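Local coordinates for alpha-actinin-like protein 1 (Schizosaccharomyces pombe, PDB 5BVR), which binds actin filaments through a pair of calponin-homology domains and helps form and organise the actin ring in cytokinesis and septation, at residues A[162-165]-A[166-169]; A[225-228]-A[229-233]; A[148-152]-A[153-157]. All coordinates share one frame; numbering follows the deposited sequence.

Contact 1. Residues A[162-165]-A[166-169]. With ZN (zinc ion), chain B.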
ATOM      1  N   CYS A 162       0.466  -1.405  17.556  1.00 15.89           N
ATOM      2  CA  CYS A 162       1.358  -1.139  18.687  1.00 15.83           C
ATOM      3  C   CYS A 162       2.173  -2.366  19.062  1.00 17.89           C
ATOM      4  O   CYS A 162       3.368  -2.247  19.363  1.00 19.01           O
ATOM      5  CB  CYS A 162       0.595  -0.644  19.908  1.00 20.75           C
ATOM      6  SG  CYS A 162      -0.066   1.042  19.731  1.00 18.67           S
ATOM      7  N   ALA A 163       1.554  -3.545  19.022  1.00 17.37           N
ATOM      8  CA  ALA A 163       2.240  -4.781  19.400  1.00 18.48           C
ATOM      9  C   ALA A 163       3.324  -5.098  18.382  1.00 17.60           C
ATOM     10  O   ALA A 163       4.419  -5.537  18.764  1.00 17.90           O
ATOM     11  CB  ALA A 163       1.268  -5.923  19.490  1.00 18.42           C
ATOM     12  N   LEU A 164       3.041  -4.889  17.095  1.00 15.16           N
ATOM     13  CA  LEU A 164       4.055  -5.153  16.076  1.00 15.08           C
ATOM     14  C   LEU A 164       5.289  -4.313  16.325  1.00 19.73           C
ATOM     15  O   LEU A 164       6.400  -4.802  16.227  1.00 18.86           O
ATOM     16  CB  LEU A 164       3.502  -4.862  14.686  1.00 15.18           C
ATOM     17  CG  LEU A 164       2.646  -5.935  14.028  1.00 16.84           C
ATOM     18  CD1 LEU A 164       2.121  -5.412  12.689  1.00 19.45           C
ATOM     19  CD2 LEU A 164       3.402  -7.221  13.807  1.00 20.30           C
ATOM     20  N   ILE A 165       5.090  -3.037  16.634  1.00 16.06           N
ATOM     21  CA  ILE A 165       6.200  -2.130  16.883  1.00 18.19           C
ATOM     22  C   ILE A 165       6.943  -2.546  18.150  1.00 18.47           C
ATOM     23  O   ILE A 165       8.176  -2.652  18.154  1.00 20.33           O
ATOM     24  CB  ILE A 165       5.717  -0.683  17.012  1.00 19.16           C
ATOM     25  CG1 ILE A 165       5.182  -0.217  15.654  1.00 19.93           C
ATOM     26  CG2 ILE A 165       6.852   0.227  17.457  1.00 23.28           C
ATOM     27  CD1 ILE A 165       4.462   1.101  15.713  1.00 22.64           C
ATOM     28  N   HIS A 166       6.199  -2.776  19.221  1.00 19.35           N
ATOM     29  CA  HIS A 166       6.818  -3.151  20.483  1.00 19.84           C
ATOM     30  C   HIS A 166       7.684  -4.416  20.384  1.00 20.44           C
ATOM     31  O   HIS A 166       8.797  -4.470  20.951  1.00 21.96           O
ATOM     32  CB  HIS A 166       5.742  -3.328  21.561  1.00 20.18           C
ATOM     33  CG  HIS A 166       6.266  -3.810  22.867  1.00 22.59           C
ATOM     34  ND1 HIS A 166       5.994  -5.073  23.345  1.00 23.49           N
ATOM     35  CD2 HIS A 166       7.035  -3.206  23.802  1.00 26.15           C
ATOM     36  CE1 HIS A 166       6.584  -5.228  24.521  1.00 27.33           C
ATOM     37  NE2 HIS A 166       7.204  -4.102  24.830  1.00 27.36           N
ATOM     38  N   GLN A 167       7.203  -5.448  19.705  1.00 20.26           N
ATOM     39  CA  GLN A 167       7.957  -6.697  19.671  1.00 22.02           C
ATOM     40  C   GLN A 167       9.224  -6.544  18.835  1.00 21.28           C
ATOM     41  O   GLN A 167      10.235  -7.197  19.101  1.00 24.28           O
ATOM     42  CB  GLN A 167       7.123  -7.885  19.206  1.00 21.77           C
ATOM     43  CG  GLN A 167       6.538  -7.772  17.831  1.00 19.00           C
ATOM     44  CD  GLN A 167       7.512  -8.158  16.755  1.00 19.05           C
ATOM     45  OE1 GLN A 167       8.299  -9.097  16.926  1.00 22.69           O
ATOM     46  NE2 GLN A 167       7.436  -7.461  15.614  1.00 20.79           N
ATOM     47  N   HIS A 168       9.181  -5.630  17.870  1.00 20.25           N
ATOM     48  CA  HIS A 168      10.338  -5.382  17.021  1.00 21.47           C
ATOM     49  C   HIS A 168      11.336  -4.435  17.703  1.00 25.47           C
ATOM     50  O   HIS A 168      12.559  -4.622  17.598  1.00 26.40           O
ATOM     51  CB  HIS A 168       9.834  -4.832  15.682  1.00 20.13           C
ATOM     52  CG  HIS A 168      10.901  -4.261  14.804  1.00 20.87           C
ATOM     53  ND1 HIS A 168      11.841  -5.034  14.132  1.00 19.74           N
ATOM     54  CD2 HIS A 168      11.177  -2.971  14.516  1.00 23.61           C
ATOM     55  CE1 HIS A 168      12.615  -4.216  13.429  1.00 24.10           C
ATOM     56  NE2 HIS A 168      12.251  -2.967  13.667  1.00 23.11           N
ATOM     57  N   ARG A 169      10.826  -3.414  18.382  1.00 22.81           N
ATOM     58  CA  ARG A 169      11.660  -2.430  19.085  1.00 26.37           C
ATOM     59  C   ARG A 169      11.028  -2.035  20.412  1.00 22.28           C
ATOM     60  O   ARG A 169      10.332  -1.024  20.484  1.00 24.58           O
ATOM     61  CB  ARG A 169      11.817  -1.173  18.230  1.00 28.73           C
ATOM     62  CG  ARG A 169      12.772  -1.327  17.062  1.00 35.76           C
ATOM     63  CD  ARG A 169      14.221  -1.181  17.480  1.00 38.94           C
ATOM     64  NE  ARG A 169      14.512   0.103  18.125  1.00 40.31           N
ATOM     65  CZ  ARG A 169      14.806   1.233  17.483  1.00 41.94           C
ATOM     66  NH1 ARG A 169      14.841   1.271  16.155  1.00 37.69           N
ATOM     67  NH2 ARG A 169      15.068   2.334  18.175  1.00 37.74           N
TER
HETATM   68 ZN    ZN B 301      11.953  -6.906  13.947  0.93 19.42          ZN
HETATM   69  O   HOH W   1       9.947  -7.901  13.528  1.00 11.49           O
HETATM   70  O   HOH W   2      12.624  -7.634  15.693  1.00 24.42           O
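Gln-167 and His-168 turn back on Leu-164 over the last turn of helix 159-168, the C-terminal end of a central helix in the second of the two calponin-homology domains that make up the actin-binding domain. Backbone hydrogen bonds carry the turn. His-166 N donates to Cys-162 O, Gln-167 N to Ala-163 O, and Arg-169 N reaches Ile-165 O at 2.8 Å, although Arg-169 itself has already left helical torsions. His-168 N makes only weak bonds, to Leu-164 O and Ile-165 O.

Leu-164 O gains a firmer donor from a side chain. Gln-167 NE2 lies 2.9 Å from Leu-164 O and donates in the carbonyl plane, on a lone pair, while Leu-164 O lies 25° out of the glutamine's own amide plane. CG sits between backbone N and carbonyl carbon (chi1 60°), and a second bend at chi2 folds the amide back over the preceding turn. His-166 ND1 is hydrogen-bonded to Tyr-142 OH.

Apolar side chains pack on neighbouring helices: Ile-165 on Ala-190 and Ile-193 of helix 183-198, and Leu-164 on Trp-134 of helix 127-138.

The remaining interaction is metal coordination. His-168 holds a zinc ion that Asp-235 also binds, and two waters fill further positions. One of them, water 1, accepts from Gln-167 NE2 at 3.3 Å, while the metal bond itself runs from His-168 ND1 to zinc at 1.9 Å.

Contact 2. Residues A[225-228]-A[229-233]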
ATOM      1  N   ALA A 225       1.824  -4.173   4.896  1.00 12.53           N
ATOM      2  CA  ALA A 225       2.956  -4.679   4.104  1.00 13.98           C
ATOM      3  C   ALA A 225       4.211  -3.824   4.318  1.00 15.56           C
ATOM      4  O   ALA A 225       5.353  -4.341   4.237  1.00 15.76           O
ATOM      5  CB  ALA A 225       2.612  -4.717   2.611  1.00 14.89           C
ATOM      6  N   GLU A 226       4.046  -2.529   4.585  1.00 14.95           N
ATOM      7  CA  GLU A 226       5.206  -1.658   4.853  1.00 16.27           C
ATOM      8  C   GLU A 226       5.931  -2.107   6.117  1.00 17.02           C
ATOM      9  O   GLU A 226       7.161  -2.022   6.191  1.00 17.28           O
ATOM     10  CB  GLU A 226       4.836  -0.176   5.000  1.00 18.27           C
ATOM     11  CG  GLU A 226       4.221   0.457   3.747  1.00 17.48           C
ATOM     12  CD  GLU A 226       5.216   0.798   2.662  1.00 25.78           C
ATOM     13  OE1 GLU A 226       6.432   0.754   2.924  1.00 26.94           O
ATOM     14  OE2 GLU A 226       4.767   1.125   1.542  1.00 21.90           O
ATOM     15  N   TYR A 227       5.182  -2.558   7.117  1.00 14.27           N
ATOM     16  CA  TYR A 227       5.777  -3.088   8.332  1.00 15.54           C
ATOM     17  C   TYR A 227       6.602  -4.338   8.040  1.00 15.61           C
ATOM     18  O   TYR A 227       7.740  -4.465   8.489  1.00 15.70           O
ATOM     19  CB  TYR A 227       4.715  -3.425   9.385  1.00 15.84           C
ATOM     20  CG  TYR A 227       4.102  -2.217  10.073  1.00 15.99           C
ATOM     21  CD1 TYR A 227       3.352  -1.293   9.361  1.00 17.04           C
ATOM     22  CD2 TYR A 227       4.232  -2.028  11.434  1.00 17.02           C
ATOM     23  CE1 TYR A 227       2.795  -0.189   9.998  1.00 19.81           C
ATOM     24  CE2 TYR A 227       3.688  -0.941  12.066  1.00 18.72           C
ATOM     25  CZ  TYR A 227       2.956  -0.034  11.351  1.00 17.82           C
ATOM     26  OH  TYR A 227       2.427   1.037  12.020  1.00 17.53           O
ATOM     27  N   PHE A 228       6.045  -5.276   7.305  1.00 15.09           N
ATOM     28  CA  PHE A 228       6.774  -6.482   6.948  1.00 16.09           C
ATOM     29  C   PHE A 228       8.099  -6.142   6.264  1.00 15.85           C
ATOM     30  O   PHE A 228       9.172  -6.664   6.625  1.00 17.04           O
ATOM     31  CB  PHE A 228       5.966  -7.362   6.000  1.00 16.21           C
ATOM     32  CG  PHE A 228       6.736  -8.556   5.524  1.00 17.19           C
ATOM     33  CD1 PHE A 228       6.786  -9.709   6.299  1.00 17.31           C
ATOM     34  CD2 PHE A 228       7.495  -8.506   4.357  1.00 17.84           C
ATOM     35  CE1 PHE A 228       7.539 -10.807   5.895  1.00 16.82           C
ATOM     36  CE2 PHE A 228       8.238  -9.608   3.951  1.00 17.73           C
ATOM     37  CZ  PHE A 228       8.255 -10.759   4.735  1.00 18.98           C
ATOM     38  N   HIS A 229       8.050  -5.295   5.246  1.00 15.89           N
ATOM     39  CA  HIS A 229       9.278  -5.030   4.493  1.00 15.70           C
ATOM     40  C   HIS A 229      10.278  -4.233   5.325  1.00 17.26           C
ATOM     41  O   HIS A 229      11.493  -4.536   5.321  1.00 18.18           O
ATOM     42  CB  HIS A 229       8.996  -4.311   3.181  1.00 18.00           C
ATOM     43  CG  HIS A 229       8.307  -5.162   2.161  1.00 15.56           C
ATOM     44  ND1 HIS A 229       8.922  -6.238   1.551  1.00 17.19           N
ATOM     45  CD2 HIS A 229       7.041  -5.130   1.685  1.00 15.26           C
ATOM     46  CE1 HIS A 229       8.071  -6.804   0.709  1.00 20.29           C
ATOM     47  NE2 HIS A 229       6.926  -6.149   0.772  1.00 18.34           N
ATOM     48  N   ALA A 230       9.813  -3.233   6.063  1.00 16.63           N
ATOM     49  CA  ALA A 230      10.748  -2.432   6.847  1.00 16.51           C
ATOM     50  C   ALA A 230      11.357  -3.245   7.974  1.00 16.63           C
ATOM     51  O   ALA A 230      12.576  -3.226   8.167  1.00 17.68           O
ATOM     52  CB  ALA A 230      10.062  -1.180   7.392  1.00 19.44           C
ATOM     53  N   PHE A 231      10.513  -3.955   8.724  1.00 17.67           N
ATOM     54  CA  PHE A 231      11.017  -4.724   9.853  1.00 17.19           C
ATOM     55  C   PHE A 231      12.011  -5.768   9.348  1.00 17.02           C
ATOM     56  O   PHE A 231      13.079  -5.961   9.938  1.00 19.08           O
ATOM     57  CB  PHE A 231       9.888  -5.432  10.616  1.00 16.18           C
ATOM     58  CG  PHE A 231       9.015  -4.531  11.442  1.00 19.71           C
ATOM     59  CD1 PHE A 231       9.131  -3.156  11.432  1.00 20.51           C
ATOM     60  CD2 PHE A 231       8.083  -5.112  12.280  1.00 22.08           C
ATOM     61  CE1 PHE A 231       8.303  -2.368  12.236  1.00 22.68           C
ATOM     62  CE2 PHE A 231       7.265  -4.332  13.088  1.00 20.28           C
ATOM     63  CZ  PHE A 231       7.383  -2.958  13.057  1.00 21.13           C
ATOM     64  N   SER A 232      11.628  -6.477   8.289  1.00 17.24           N
ATOM     65  CA  SER A 232      12.476  -7.545   7.770  1.00 17.04           C
ATOM     66  C   SER A 232      13.837  -7.006   7.323  1.00 19.21           C
ATOM     67  O   SER A 232      14.876  -7.606   7.575  1.00 19.66           O
ATOM     68  CB  SER A 232      11.801  -8.285   6.629  1.00 18.61           C
ATOM     69  OG  SER A 232      10.601  -8.929   7.059  1.00 20.98           O
ATOM     70  N   THR A 233      13.830  -5.873   6.641  1.00 18.99           N
ATOM     71  CA  THR A 233      15.061  -5.268   6.154  1.00 19.30           C
ATOM     72  C   THR A 233      15.919  -4.806   7.306  1.00 18.47           C
ATOM     73  O   THR A 233      17.132  -5.063   7.334  1.00 21.48           O
ATOM     74  CB  THR A 233      14.727  -4.107   5.218  1.00 19.92           C
ATOM     75  OG1 THR A 233      14.057  -4.643   4.073  1.00 21.31           O
ATOM     76  CG2 THR A 233      15.985  -3.364   4.770  1.00 19.88           C
TER
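Tyr-227 and Phe-231 project together, one turn apart, from the buried flank of helix 217-234. The edge of the tyrosine is directed at the phenylalanine face in an offset edge-to-face pair, centroids 5.6 Å apart and planes at 65°; Tyr-227 CD2 comes within 3.7 Å of Phe-231 CZ. With CG beside its own backbone N (chi1 -73°), the Phe-231 ring also lies over the Tyr-227 carbonyl, Tyr-227 O being 3.2 Å from Phe-231 CG. Packing here is close, since Ile-165 and Leu-164 of helix 159-168 and Ala-194 and Ile-198 of helix 183-198 press on the same two rings. Tyr-227 OH is hydrogen-bonded to Tyr-223 OH.

This helix is the C-terminal one of the second calponin-homology domain, and its other flank, less deeply buried, looks toward the first domain and solvent. There Phe-228 turns its edge to the His-229 imidazole, planes at 85°, with Phe-228 CD2 centred 3.9 Å above the imidazole plane. His-229 NE2 is hydrogen-bonded to Thr-116 O at the end of helix 101-117. Phe-228 also meets Trp-134 edge-to-face, and over one face of its ring sits Ser-232 OG, 3.7 Å above the centre. Replacing Phe-228 by an alanine would probably strip the His-229 face of its aromatic edge, open a gap beside Trp-134 and take the ring face from under the Ser-232 hydroxyl. That hydroxyl donates to Phe-228 O at 2.7 Å, and Ser-232 N reaches the same oxygen from the opposite face of the carbonyl plane. The exposed Thr-233 repeats the pattern, its OG1 donating to His-229 O.

Contact 3. Residues A[148-152]-A[153-157]; sequences VQDFT and RSWTN
The Trp-155 indole is met at its edge by Asp-150 O and Thr-152 O, while Val-148 CG2 stands 4.2 Å above one face, offset toward the rim; the other branch, CG1, approaches CZ2. The Phe-151 ring is nearly parallel to the indole's five-membered ring (7°) but displaced from it, with little stacking between them. Trp-155 NE1 donates to Asp-150 O at 2.8 Å, on a carbonyl lone pair and nearly in the ring plane, which should fix the rotation of the indole. Ala-160 of helix 159-168, Cys-135 of helix 127-138 and Val-224 of helix 217-234 also pack on this tryptophan, which thus joins three helices of the second calponin-homology domain to the loop.

Asp-150 OD1 accepts from Thr-152 N at 2.9 Å, from above the carboxylate plane, which makes an Asx turn, and also from Ser-154 N, on its syn lone pair. A chi1 of 54°, with CG between backbone N and carbonyl carbon, brings the carboxylate over the turn. Ser-154 OG accepts from Gln-149 N in an almost straight bond (171°), and water 3 links it to Asp-150 OD2. With two backbone N-H groups converging on one oxygen of Asp-150, their dipoles probably stabilise the negative charge and favour the ionised form.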
ATOM      1  N   VAL A 148      -4.875 -11.350  15.528  1.00 15.97           N
ATOM      2  CA  VAL A 148      -4.919 -10.973  14.126  1.00 16.23           C
ATOM      3  C   VAL A 148      -5.523 -12.118  13.328  1.00 20.47           C
ATOM      4  O   VAL A 148      -4.925 -13.189  13.199  1.00 22.51           O
ATOM      5  CB  VAL A 148      -3.532 -10.606  13.606  1.00 17.43           C
ATOM      6  CG1 VAL A 148      -3.617 -10.283  12.134  1.00 18.98           C
ATOM      7  CG2 VAL A 148      -2.998  -9.411  14.343  1.00 17.24           C
ATOM      8  N   GLN A 149      -6.730 -11.908  12.823  1.00 16.26           N
ATOM      9  CA  GLN A 149      -7.465 -12.940  12.111  1.00 18.42           C
ATOM     10  C   GLN A 149      -7.803 -12.519  10.681  1.00 16.09           C
ATOM     11  O   GLN A 149      -8.338 -13.329   9.912  1.00 19.29           O
ATOM     12  CB  GLN A 149      -8.766 -13.260  12.847  1.00 21.59           C
ATOM     13  CG  GLN A 149      -8.557 -13.992  14.159  1.00 23.70           C
ATOM     14  CD  GLN A 149      -7.777 -15.293  13.982  1.00 42.74           C
ATOM     15  OE1 GLN A 149      -7.947 -15.998  12.987  1.00 43.87           O
ATOM     16  NE2 GLN A 149      -6.911 -15.608  14.946  1.00 43.73           N
ATOM     17  N   ASP A 150      -7.480 -11.265  10.335  1.00 15.61           N
ATOM     18  CA  ASP A 150      -7.853 -10.668   9.069  1.00 15.73           C
ATOM     19  C   ASP A 150      -7.101  -9.367   8.883  1.00 16.56           C
ATOM     20  O   ASP A 150      -6.269  -9.014   9.711  1.00 14.49           O
ATOM     21  CB  ASP A 150      -9.360 -10.412   9.069  1.00 15.32           C
ATOM     22  CG  ASP A 150      -9.788  -9.607  10.260  1.00 17.23           C
ATOM     23  OD1 ASP A 150      -9.159  -8.572  10.564  1.00 15.74           O
ATOM     24  OD2 ASP A 150     -10.726 -10.072  10.957  1.00 25.38           O
ATOM     25  N   PHE A 151      -7.370  -8.690   7.771  1.00 15.46           N
ATOM     26  CA  PHE A 151      -6.849  -7.360   7.513  1.00 14.04           C
ATOM     27  C   PHE A 151      -7.938  -6.296   7.586  1.00 15.09           C
ATOM     28  O   PHE A 151      -7.917  -5.299   6.855  1.00 15.74           O
ATOM     29  CB  PHE A 151      -6.149  -7.331   6.149  1.00 15.42           C
ATOM     30  CG  PHE A 151      -4.865  -8.128   6.120  1.00 15.25           C
ATOM     31  CD1 PHE A 151      -3.771  -7.679   6.799  1.00 15.53           C
ATOM     32  CD2 PHE A 151      -4.770  -9.302   5.415  1.00 14.90           C
ATOM     33  CE1 PHE A 151      -2.576  -8.399   6.783  1.00 17.44           C
ATOM     34  CE2 PHE A 151      -3.591 -10.025   5.390  1.00 15.61           C
ATOM     35  CZ  PHE A 151      -2.496  -9.569   6.078  1.00 15.56           C
ATOM     36  N   THR A 152      -8.888  -6.518   8.489  1.00 14.82           N
ATOM     37  CA  THR A 152      -9.964  -5.560   8.719  1.00 15.77           C
ATOM     38  C   THR A 152     -10.147  -5.308  10.225  1.00 13.92           C
ATOM     39  O   THR A 152      -9.423  -4.502  10.815  1.00 15.35           O
ATOM     40  CB  THR A 152     -11.277  -6.019   8.033  1.00 17.00           C
ATOM     41  OG1 THR A 152     -11.600  -7.349   8.438  1.00 18.78           O
ATOM     42  CG2 THR A 152     -11.110  -5.983   6.498  1.00 17.17           C
ATOM     43  N   ARG A 153     -11.095  -6.009  10.831  1.00 15.39           N
ATOM     44  CA  ARG A 153     -11.509  -5.728  12.186  1.00 15.98           C
ATOM     45  C   ARG A 153     -10.438  -5.990  13.223  1.00 16.88           C
ATOM     46  O   ARG A 153     -10.510  -5.431  14.312  1.00 16.77           O
ATOM     47  CB  ARG A 153     -12.769  -6.533  12.507  1.00 19.40           C
ATOM     48  CG  ARG A 153     -13.745  -6.543  11.332  1.00 29.37           C
ATOM     49  CD  ARG A 153     -15.154  -6.544  11.733  1.00 39.48           C
ATOM     50  NE  ARG A 153     -15.459  -5.351  12.495  1.00 37.13           N
ATOM     51  CZ  ARG A 153     -16.604  -5.176  13.128  1.00 40.21           C
ATOM     52  NH1 ARG A 153     -17.527  -6.132  13.102  1.00 52.28           N
ATOM     53  NH2 ARG A 153     -16.816  -4.062  13.800  1.00 35.72           N
ATOM     54  N   SER A 154      -9.452  -6.827  12.899  1.00 14.90           N
ATOM     55  CA  SER A 154      -8.367  -7.110  13.842  1.00 14.40           C
ATOM     56  C   SER A 154      -7.450  -5.918  14.095  1.00 15.49           C
ATOM     57  O   SER A 154      -6.606  -5.979  14.977  1.00 15.26           O
ATOM     58  CB  SER A 154      -7.473  -8.254  13.327  1.00 16.49           C
ATOM     59  OG  SER A 154      -8.204  -9.428  13.101  1.00 19.85           O
ATOM     60  N   TRP A 155      -7.581  -4.864  13.292  1.00 14.29           N
ATOM     61  CA  TRP A 155      -6.675  -3.718  13.336  1.00 12.74           C
ATOM     62  C   TRP A 155      -7.292  -2.410  13.842  1.00 13.44           C
ATOM     63  O   TRP A 155      -6.569  -1.433  14.057  1.00 15.47           O
ATOM     64  CB  TRP A 155      -6.154  -3.462  11.900  1.00 13.96           C
ATOM     65  CG  TRP A 155      -5.410  -4.648  11.376  1.00 13.02           C
ATOM     66  CD1 TRP A 155      -5.930  -5.710  10.723  1.00 15.21           C
ATOM     67  CD2 TRP A 155      -4.013  -4.937  11.576  1.00 12.69           C
ATOM     68  NE1 TRP A 155      -4.948  -6.636  10.467  1.00 14.48           N
ATOM     69  CE2 TRP A 155      -3.760  -6.185  10.984  1.00 13.86           C
ATOM     70  CE3 TRP A 155      -2.956  -4.250  12.185  1.00 14.08           C
ATOM     71  CZ2 TRP A 155      -2.498  -6.766  10.985  1.00 13.95           C
ATOM     72  CZ3 TRP A 155      -1.692  -4.828  12.179  1.00 15.00           C
ATOM     73  CH2 TRP A 155      -1.480  -6.058  11.555  1.00 14.26           C
ATOM     74  N   THR A 156      -8.606  -2.402  14.073  1.00 15.71           N
ATOM     75  CA  THR A 156      -9.303  -1.145  14.323  1.00 16.25           C
ATOM     76  C   THR A 156      -9.153  -0.604  15.741  1.00 15.36           C
ATOM     77  O   THR A 156      -9.438   0.559  15.977  1.00 17.90           O
ATOM     78  CB  THR A 156     -10.792  -1.248  13.939  1.00 15.49           C
ATOM     79  OG1 THR A 156     -11.444  -2.241  14.744  1.00 17.50           O
ATOM     80  CG2 THR A 156     -10.936  -1.574  12.435  1.00 17.74           C
ATOM     81  N   ASN A 157      -8.649  -1.399  16.676  1.00 15.10           N
ATOM     82  CA  ASN A 157      -8.466  -0.883  18.042  1.00 17.84           C
ATOM     83  C   ASN A 157      -7.059  -0.358  18.334  1.00 16.30           C
ATOM     84  O   ASN A 157      -6.780   0.047  19.459  1.00 18.35           O
ATOM     85  CB  ASN A 157      -8.915  -1.892  19.111  1.00 19.79           C
ATOM     86  CG  ASN A 157      -7.957  -3.063  19.290  1.00 19.00           C
ATOM     87  OD1 ASN A 157      -6.847  -3.049  18.798  1.00 18.75           O
ATOM     88  ND2 ASN A 157      -8.389  -4.079  20.007  1.00 21.58           N
TER
HETATM   89  O   HOH W   3     -11.191 -10.012  13.776  1.00 36.47           O

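Along the chain the three contacts follow in series, none crossing or enclosing another, all within the second calponin-homology domain. Contact 3 comes first and closes a tight turn in the long loop between helices 127-138 and 159-168. Contact 1 then ends helix 159-168, and contact 2 lies near the end of helix 217-234, after helix 183-198. Contact 1 lies between its companions: Leu-164 CD1 packs on Trp-155 CH2 of contact 3 at 3.8 Å, and His-168 CB on Phe-231 CE2 of contact 2 at 3.7 Å. Contacts 2 and 3 do not touch, their nearest atoms about 6 Å apart. Helix 159-168 thus joins the loop to the C-terminal helix.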